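Local coordinates for MIPZ (Caulobacter crescentus, PDB 2XJ9), which acts as a P-loop ATPase of the WACA type that inhibits and positions cell division, forming a gradient through localized dimerization and nucleoid binding, at residues V26-Y31 / A259-L264; I39-R44 / A91-A96. The protein carries 1 engineered substitution. All coordinates share one frame; numbering follows the deposited sequence.

Contact 1: residues V26-Y31 / A259-L264; sequences VTALLY and ALMHSL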
# COMPACT_ATOMS: atom_id res chain seq x y z
N VAL A 26 -14.49 -11.90 -5.71
CA VAL A 26 -15.16 -12.05 -6.99
C VAL A 26 -15.03 -13.46 -7.51
O VAL A 26 -16.01 -14.12 -7.84
CB VAL A 26 -14.56 -11.12 -8.02
CG1 VAL A 26 -15.05 -11.48 -9.40
CG2 VAL A 26 -14.88 -9.72 -7.67
N THR A 27 -13.80 -13.94 -7.57
CA THR A 27 -13.54 -15.25 -8.14
C THR A 27 -14.26 -16.37 -7.37
O THR A 27 -14.72 -17.30 -7.98
CB THR A 27 -12.02 -15.51 -8.24
OG1 THR A 27 -11.74 -16.04 -9.53
CG2 THR A 27 -11.56 -16.49 -7.15
N ALA A 28 -14.35 -16.28 -6.05
CA ALA A 28 -15.07 -17.28 -5.27
C ALA A 28 -16.57 -17.23 -5.55
O ALA A 28 -17.19 -18.26 -5.74
CB ALA A 28 -14.82 -17.07 -3.79
N LEU A 29 -17.13 -16.02 -5.58
CA LEU A 29 -18.54 -15.81 -5.90
C LEU A 29 -18.91 -16.37 -7.27
O LEU A 29 -19.78 -17.22 -7.38
CB LEU A 29 -18.90 -14.33 -5.82
CG LEU A 29 -18.91 -13.85 -4.39
CD1 LEU A 29 -18.93 -12.36 -4.30
CD2 LEU A 29 -20.09 -14.44 -3.66
N LEU A 30 -18.26 -15.88 -8.30
CA LEU A 30 -18.39 -16.50 -9.61
C LEU A 30 -18.57 -18.03 -9.54
O LEU A 30 -19.48 -18.57 -10.18
CB LEU A 30 -17.19 -16.14 -10.47
CG LEU A 30 -17.47 -15.04 -11.48
CD1 LEU A 30 -18.55 -14.11 -10.95
CD2 LEU A 30 -16.18 -14.29 -11.81
N TYR A 31 -17.70 -18.70 -8.77
CA TYR A 31 -17.69 -20.16 -8.68
C TYR A 31 -18.72 -20.70 -7.70
O TYR A 31 -18.81 -21.91 -7.49
CB TYR A 31 -16.30 -20.69 -8.31
CG TYR A 31 -15.35 -20.86 -9.48
CD1 TYR A 31 -14.41 -19.88 -9.80
CD2 TYR A 31 -15.37 -22.00 -10.26
CE1 TYR A 31 -13.54 -20.02 -10.87
CE2 TYR A 31 -14.50 -22.17 -11.34
CZ TYR A 31 -13.59 -21.17 -11.64
OH TYR A 31 -12.72 -21.33 -12.71
N ALA A 259 -12.99 -20.14 5.00
CA ALA A 259 -13.28 -19.58 6.31
C ALA A 259 -13.69 -18.14 6.17
O ALA A 259 -14.70 -17.72 6.72
CB ALA A 259 -12.09 -19.67 7.19
N LEU A 260 -12.90 -17.38 5.42
CA LEU A 260 -13.20 -15.98 5.15
C LEU A 260 -14.62 -15.79 4.60
O LEU A 260 -15.45 -15.12 5.22
CB LEU A 260 -12.14 -15.38 4.20
CG LEU A 260 -11.96 -13.86 4.19
CD1 LEU A 260 -12.41 -13.29 2.86
CD2 LEU A 260 -12.72 -13.19 5.33
N MET A 261 -14.90 -16.40 3.46
CA MET A 261 -16.23 -16.37 2.86
C MET A 261 -17.38 -16.59 3.86
O MET A 261 -18.43 -15.91 3.79
CB MET A 261 -16.31 -17.43 1.78
CG MET A 261 -15.43 -17.13 0.61
SD MET A 261 -16.25 -15.99 -0.51
CE MET A 261 -17.55 -17.07 -1.13
N HIS A 262 -17.21 -17.54 4.77
CA HIS A 262 -18.26 -17.82 5.73
C HIS A 262 -18.48 -16.62 6.62
O HIS A 262 -19.60 -16.10 6.73
CB HIS A 262 -17.94 -19.07 6.55
CG HIS A 262 -18.21 -20.34 5.81
ND1 HIS A 262 -18.60 -21.51 6.43
CD2 HIS A 262 -18.16 -20.62 4.48
CE1 HIS A 262 -18.77 -22.46 5.52
NE2 HIS A 262 -18.51 -21.94 4.33
N SER A 263 -17.39 -16.18 7.22
CA SER A 263 -17.38 -15.05 8.13
C SER A 263 -18.00 -13.77 7.56
O SER A 263 -18.38 -12.86 8.32
CB SER A 263 -15.95 -14.76 8.58
OG SER A 263 -15.93 -13.70 9.51
N LEU A 264 -18.09 -13.68 6.24
CA LEU A 264 -18.73 -12.55 5.61
C LEU A 264 -20.17 -12.90 5.27
O LEU A 264 -20.86 -12.13 4.60
CB LEU A 264 -18.00 -12.14 4.34
CG LEU A 264 -16.51 -11.82 4.41
CD1 LEU A 264 -16.06 -11.42 3.03
CD2 LEU A 264 -16.21 -10.74 5.44
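M261 reaches A28 by a kinked but steadily advancing side chain: chi1 of -67° places CG beside the backbone N, and further bends at chi2 (-83°) and chi3 (-69°) bring the thioether up against the neighbouring helix. The sulfur and the terminal methyl of M261 both rest on the single methyl of A28. CB of A28 lies 3.7 Å from SD of M261 and 3.8 Å from its CE. CB of A28 and CB of M261 each point toward the opposite helix, so the long side chain spans a backbone separation of 8.3 Å between CA of A28 and CA of M261. The neighbouring L29 starts off to one side but extends its CD2 branch to 4.4 Å from CE of M261, a looser apolar touch. No hydrogen bond crosses the contact; it is purely apolar, and M261 and L29 are buried. One turn before L29 on helix 18-30, L25 is touched by L260, M261 and L264, while V26 and L29 pack on V36 of strand 36-40. The arrangement joins the C-terminal helix 249-263 to helix 18-30, the helix that follows the nucleotide-binding P-loop and leads on toward strand 36-40 in the parallel-sheet P-loop ATPase fold.

Contact 2: residues I39-R44 / A91-A96; sequences IDLALR and AGFEAA. Engineered in segment 39-44: A42 (natural residue Asp).
The beta-alpha-beta crossover from strand 70-72 through helix 86-103 to strand 106-110 passes strand 36-40, which lies between those two strands in the parallel sheet of this P-loop ATPase; here I39 and L41 meet the crossover helix through F93 and A96. With CD1 of I39 anti to its CA (chi2 -177°), the side chain reaches out at full length and brings that methyl to the edge of the F93 ring, near the ring plane, 4.3 Å from CE1 of F93. The same CD1 of I39 lies 4.3 Å from the backbone O of A96, whose CB also points toward the strand. The F93 ring is carried there by chi1 of -174°, since CB of F93 itself does not head for the strand. L41 adds CD2, which approaches obliquely at 4.5 Å from CD1 of F93. All four residues are buried, and M121 and I118 of helix 117-124 pack on F93 and L41 respectively. The loop after the strand approaches the dimer interface, where R44 forms a salt bridge with E12 of the second subunit. OD1 of D40 accepts from the backbone N of A49. A42 is an engineered alanine in place of Asp; its backbone N donates 2.7 Å to OD2 of D40, closing an Asx turn with an N-H...O angle of 146°.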
# COMPACT_ATOMS: atom_id res chain seq x y z
N ILE A 39 -16.23 -3.26 -9.93
CA ILE A 39 -15.97 -1.85 -10.15
C ILE A 39 -14.71 -1.45 -9.42
O ILE A 39 -14.63 -1.63 -8.21
CB ILE A 39 -17.09 -0.99 -9.59
CG1 ILE A 39 -18.43 -1.38 -10.20
CG2 ILE A 39 -16.79 0.49 -9.80
CD1 ILE A 39 -19.55 -0.53 -9.73
N ASP A 40 -13.74 -0.91 -10.16
CA ASP A 40 -12.44 -0.51 -9.61
C ASP A 40 -12.34 1.00 -9.59
O ASP A 40 -12.29 1.63 -10.64
CB ASP A 40 -11.31 -1.08 -10.48
CG ASP A 40 -9.90 -0.84 -9.89
OD1 ASP A 40 -8.97 -1.59 -10.26
OD2 ASP A 40 -9.71 0.09 -9.05
N LEU A 41 -12.30 1.58 -8.39
CA LEU A 41 -12.18 3.02 -8.23
C LEU A 41 -10.75 3.52 -8.00
O LEU A 41 -10.55 4.70 -7.69
CB LEU A 41 -13.02 3.49 -7.06
CG LEU A 41 -14.46 3.02 -7.01
CD1 LEU A 41 -15.18 3.86 -6.00
CD2 LEU A 41 -15.07 3.14 -8.37
N ALA A 42 -9.75 2.64 -8.11
CA ALA A 42 -8.37 3.09 -8.18
C ALA A 42 -8.10 3.47 -9.64
O ALA A 42 -7.68 2.65 -10.46
CB ALA A 42 -7.42 2.01 -7.71
N LEU A 43 -8.35 4.74 -9.98
CA LEU A 43 -8.51 5.11 -11.36
C LEU A 43 -7.24 4.93 -12.14
O LEU A 43 -7.28 4.48 -13.28
CB LEU A 43 -9.04 6.53 -11.49
CG LEU A 43 -10.51 6.62 -11.09
CD1 LEU A 43 -11.00 8.05 -10.99
CD2 LEU A 43 -11.35 5.83 -12.04
N ARG A 44 -6.10 5.28 -11.53
CA ARG A 44 -4.79 5.08 -12.17
C ARG A 44 -4.28 3.63 -12.07
O ARG A 44 -4.03 2.98 -13.11
CB ARG A 44 -3.75 6.07 -11.64
CG ARG A 44 -4.29 7.46 -11.44
CD ARG A 44 -3.44 8.56 -12.04
NE ARG A 44 -2.03 8.33 -11.93
CZ ARG A 44 -1.05 8.58 -12.78
NH1 ARG A 44 -1.21 9.10 -13.99
NH2 ARG A 44 0.16 8.25 -12.37
N ALA A 91 -19.80 11.25 -11.74
CA ALA A 91 -20.74 10.98 -12.82
C ALA A 91 -20.50 9.61 -13.43
O ALA A 91 -21.43 8.85 -13.63
CB ALA A 91 -20.66 12.06 -13.88
N GLY A 92 -19.22 9.32 -13.72
CA GLY A 92 -18.78 8.01 -14.19
C GLY A 92 -19.15 6.86 -13.26
O GLY A 92 -19.67 5.84 -13.71
N PHE A 93 -18.88 7.03 -11.97
CA PHE A 93 -19.30 6.05 -10.97
C PHE A 93 -20.79 5.76 -11.14
O PHE A 93 -21.17 4.62 -11.42
CB PHE A 93 -19.01 6.58 -9.56
CG PHE A 93 -19.27 5.58 -8.46
CD1 PHE A 93 -19.37 4.23 -8.73
CD2 PHE A 93 -19.44 6.01 -7.15
CE1 PHE A 93 -19.62 3.32 -7.73
CE2 PHE A 93 -19.70 5.11 -6.13
CZ PHE A 93 -19.79 3.77 -6.42
N GLU A 94 -21.60 6.81 -10.98
CA GLU A 94 -23.04 6.80 -11.22
C GLU A 94 -23.46 5.83 -12.31
O GLU A 94 -24.15 4.84 -12.06
CB GLU A 94 -23.46 8.20 -11.65
CG GLU A 94 -24.44 8.88 -10.73
CD GLU A 94 -24.20 8.53 -9.30
OE1 GLU A 94 -24.00 7.32 -9.03
OE2 GLU A 94 -24.21 9.46 -8.46
N ALA A 95 -23.04 6.14 -13.53
CA ALA A 95 -23.26 5.29 -14.69
C ALA A 95 -22.93 3.83 -14.43
O ALA A 95 -23.72 2.95 -14.72
CB ALA A 95 -22.45 5.80 -15.86
N ALA A 96 -21.74 3.58 -13.91
CA ALA A 96 -21.29 2.21 -13.68
C ALA A 96 -22.08 1.51 -12.57
O ALA A 96 -22.45 0.35 -12.72
CB ALA A 96 -19.79 2.18 -13.40

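How the contacts relate
Contact 1 and contact 2 lie 23 Å apart between centres, with nearest atoms about 7 Å apart, and do not touch. Along the chain contact 2 is nested within the long loop closed by contact 1: helix 18-30 is followed by strand 36-40, then helix 86-103, and helix 249-263 comes last. Strand 36-40 relates the two. V36 and V38 face helix 18-30, whereas the next residue on from V38, I39, faces helix 86-103, so helix 18-30 and helix 86-103 pack on opposite faces of the parallel sheet, with helix 249-263 joined to the former. The side chain of M261 lies about 14 Å from the bound nucleotide and that of L41 about 10 Å.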